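Local coordinates for protein GH127 beta-L-arabinofuranoside (Geobacillus stearothermophilus, PDB 4QK0) that probably hydrolyses beta-L-arabinofuranosides, acting as a glycoside hydrolase of family GH127, at residues H191-L196 / A269-T274. Numbering follows the deposited sequence.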
loop_
_atom_site.group_PDB
_atom_site.type_symbol
_atom_site.label_atom_id
_atom_site.label_comp_id
_atom_site.label_asym_id
_atom_site.label_seq_id
_atom_site.Cartn_x
_atom_site.Cartn_y
_atom_site.Cartn_z
ATOM N N HIS A 191 4.790 25.834 -4.515
ATOM C CA HIS A 191 3.632 25.659 -3.682
ATOM C C HIS A 191 2.721 26.867 -3.758
ATOM O O HIS A 191 2.991 27.904 -3.149
ATOM C CB HIS A 191 4.036 25.408 -2.230
ATOM C CG HIS A 191 2.968 24.777 -1.408
ATOM N ND1 HIS A 191 1.653 25.185 -1.449
ATOM C CD2 HIS A 191 3.018 23.758 -0.503
ATOM C CE1 HIS A 191 0.935 24.450 -0.609
ATOM N NE2 HIS A 191 1.741 23.565 -0.041
ATOM N N GLN A 192 1.576 26.663 -4.417
ATOM C CA GLN A 192 0.595 27.657 -4.561
ATOM C C GLN A 192 0.095 28.116 -3.217
ATOM O O GLN A 192 0.068 27.351 -2.243
ATOM C CB GLN A 192 -0.556 27.161 -5.434
ATOM C CG GLN A 192 -0.132 26.609 -6.768
ATOM C CD GLN A 192 0.154 25.102 -6.756
ATOM O OE1 GLN A 192 0.862 24.610 -5.890
ATOM N NE2 GLN A 192 -0.421 24.365 -7.717
ATOM N N GLU A 193 -0.267 29.396 -3.166
ATOM C CA GLU A 193 -0.731 30.086 -1.968
ATOM C C GLU A 193 -0.737 31.608 -2.227
ATOM O O GLU A 193 -1.651 32.285 -1.796
ATOM C CB GLU A 193 0.117 29.774 -0.701
ATOM C CG GLU A 193 0.085 30.807 0.410
ATOM C CD GLU A 193 -1.248 30.902 1.123
ATOM O OE1 GLU A 193 -2.115 30.024 0.954
ATOM O OE2 GLU A 193 -1.434 31.865 1.897
ATOM N N ILE A 194 0.292 32.119 -2.856
ATOM C CA ILE A 194 0.401 33.577 -3.098
ATOM C C ILE A 194 -0.795 34.070 -3.917
ATOM O O ILE A 194 -1.316 35.169 -3.671
ATOM C CB ILE A 194 1.732 33.947 -3.784
ATOM C CG1 ILE A 194 1.959 35.467 -3.810
ATOM C CG2 ILE A 194 1.801 33.436 -5.203
ATOM C CD1 ILE A 194 2.068 36.096 -2.463
ATOM N N GLU A 195 -1.315 33.200 -4.778
ATOM C CA GLU A 195 -2.410 33.585 -5.657
ATOM C C GLU A 195 -3.693 33.865 -4.865
ATOM O O GLU A 195 -4.295 34.957 -5.013
ATOM C CB GLU A 195 -2.625 32.565 -6.738
ATOM C CG GLU A 195 -1.368 32.243 -7.501
ATOM C CD GLU A 195 -0.553 31.060 -6.920
ATOM O OE1 GLU A 195 -0.829 30.647 -5.766
ATOM O OE2 GLU A 195 0.332 30.543 -7.662
ATOM N N LEU A 196 -4.078 32.971 -3.960
ATOM C CA LEU A 196 -5.267 33.259 -3.145
ATOM C C LEU A 196 -5.037 34.403 -2.127
ATOM O O LEU A 196 -5.952 35.137 -1.775
ATOM C CB LEU A 196 -5.798 31.985 -2.464
ATOM C CG LEU A 196 -4.959 31.328 -1.343
ATOM C CD1 LEU A 196 -5.258 31.952 -0.012
ATOM C CD2 LEU A 196 -5.231 29.828 -1.228
ATOM N N ALA A 269 -2.855 21.652 -4.891
ATOM C CA ALA A 269 -3.902 21.713 -5.888
ATOM C C ALA A 269 -5.068 22.560 -5.403
ATOM O O ALA A 269 -5.630 23.350 -6.176
ATOM C CB ALA A 269 -4.387 20.309 -6.252
ATOM N N LEU A 270 -5.504 22.310 -4.179
ATOM C CA LEU A 270 -6.703 22.942 -3.715
ATOM C C LEU A 270 -6.474 24.449 -3.442
ATOM O O LEU A 270 -7.385 25.222 -3.633
ATOM C CB LEU A 270 -7.223 22.259 -2.479
ATOM C CG LEU A 270 -7.699 20.809 -2.656
ATOM C CD1 LEU A 270 -8.077 20.257 -1.321
ATOM C CD2 LEU A 270 -8.859 20.645 -3.562
ATOM N N TYR A 271 -5.273 24.832 -3.027
ATOM C CA TYR A 271 -4.943 26.238 -2.928
ATOM C C TYR A 271 -4.981 26.912 -4.314
ATOM O O TYR A 271 -5.425 28.045 -4.457
ATOM C CB TYR A 271 -3.565 26.447 -2.308
ATOM C CG TYR A 271 -3.458 26.321 -0.825
ATOM C CD1 TYR A 271 -4.529 25.934 -0.033
ATOM C CD2 TYR A 271 -2.245 26.617 -0.178
ATOM C CE1 TYR A 271 -4.410 25.814 1.368
ATOM C CE2 TYR A 271 -2.121 26.468 1.210
ATOM C CZ TYR A 271 -3.198 26.064 1.974
ATOM O OH TYR A 271 -3.088 25.936 3.355
HETATM N N MSE A 272 -4.524 26.200 -5.324
HETATM C CA MSE A 272 -4.551 26.705 -6.675
HETATM C C MSE A 272 -5.975 26.850 -7.125
HETATM O O MSE A 272 -6.353 27.894 -7.659
HETATM C CB MSE A 272 -3.807 25.840 -7.664
HETATM C CG MSE A 272 -3.674 26.494 -9.053
HETATM SE SE MSE A 272 -2.718 25.316 -10.283
HETATM C CE MSE A 272 -4.153 23.986 -10.352
ATOM N N TYR A 273 -6.795 25.850 -6.878
ATOM C CA TYR A 273 -8.172 25.936 -7.300
ATOM C C TYR A 273 -8.873 27.049 -6.605
ATOM O O TYR A 273 -9.815 27.654 -7.149
ATOM C CB TYR A 273 -8.939 24.638 -7.082
ATOM C CG TYR A 273 -8.276 23.370 -7.676
ATOM C CD1 TYR A 273 -7.430 23.420 -8.761
ATOM C CD2 TYR A 273 -8.529 22.128 -7.104
ATOM C CE1 TYR A 273 -6.862 22.268 -9.286
ATOM C CE2 TYR A 273 -7.963 20.971 -7.631
ATOM C CZ TYR A 273 -7.123 21.048 -8.704
ATOM O OH TYR A 273 -6.584 19.882 -9.184
ATOM N N THR A 274 -8.526 27.263 -5.355
ATOM C CA THR A 274 -9.204 28.273 -4.578
ATOM C C THR A 274 -8.921 29.682 -5.248
ATOM O O THR A 274 -9.823 30.464 -5.429
ATOM C CB THR A 274 -8.700 28.249 -3.157
ATOM O OG1 THR A 274 -9.119 27.044 -2.492
ATOM C CG2 THR A 274 -9.196 29.462 -2.352
HETATM O O HOH W 1 -3.043 30.144 -4.319
#
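Between Leu196 and Tyr271 a single water is held by three groups, and it supplies the polar link from one backbone to the other. It accepts from Leu196 N (3.0 Å) in the first turn of helix 194-205, where no earlier carbonyl of the helix is available, and donates to Glu195 OE1 and to Tyr271 O (3.2 Å from the water). Glu195 OE1 has a second donor, Glu193 N at 2.9 Å, so one carboxylate oxygen serves both the N-cap residue and the water.

Most of the side-chain contact on the helix 266-283 side is made by Tyr271. Its CG stands anti to the carbonyl carbon (chi1 -78°), which sends the ring out across the course of 191-196, nearly at right angles to it. Gln192 O meets the ring edge in plane, 3.2 Å from Tyr271 CD2, while also accepting a hydrogen bond from His191 ND1 at 2.8 Å. That bond lies close to the imidazole plane and fixes the turn of the His191 ring, whose plane makes 49° with that of Tyr271. Glu193 OE1 comes obliquely to 3.6 Å from Tyr271 CE2. Further along the helix, Leu196 CD2 sits between Tyr271 CB, 3.9 Å away, and the methyl of Thr274. An alanine in place of Tyr271 would probably open a gap beside Gln192 O, Glu193 and Leu196 CD2, leaving the Glu193 carboxylate freer to turn.

On the neighbouring flank the bent Gln192 chain lies across Met272, a selenomethionine here, with NE2 beside both CB and SE and hydrogen-bonded to Gln251. Helix 334-350 packs on Tyr271 and Thr274, and helix 140-158 on Glu193 and Leu196. A helix start fitted against the body of another helix in this way is consistent with the (alpha/alpha)6 barrel of the GH127 catalytic domain.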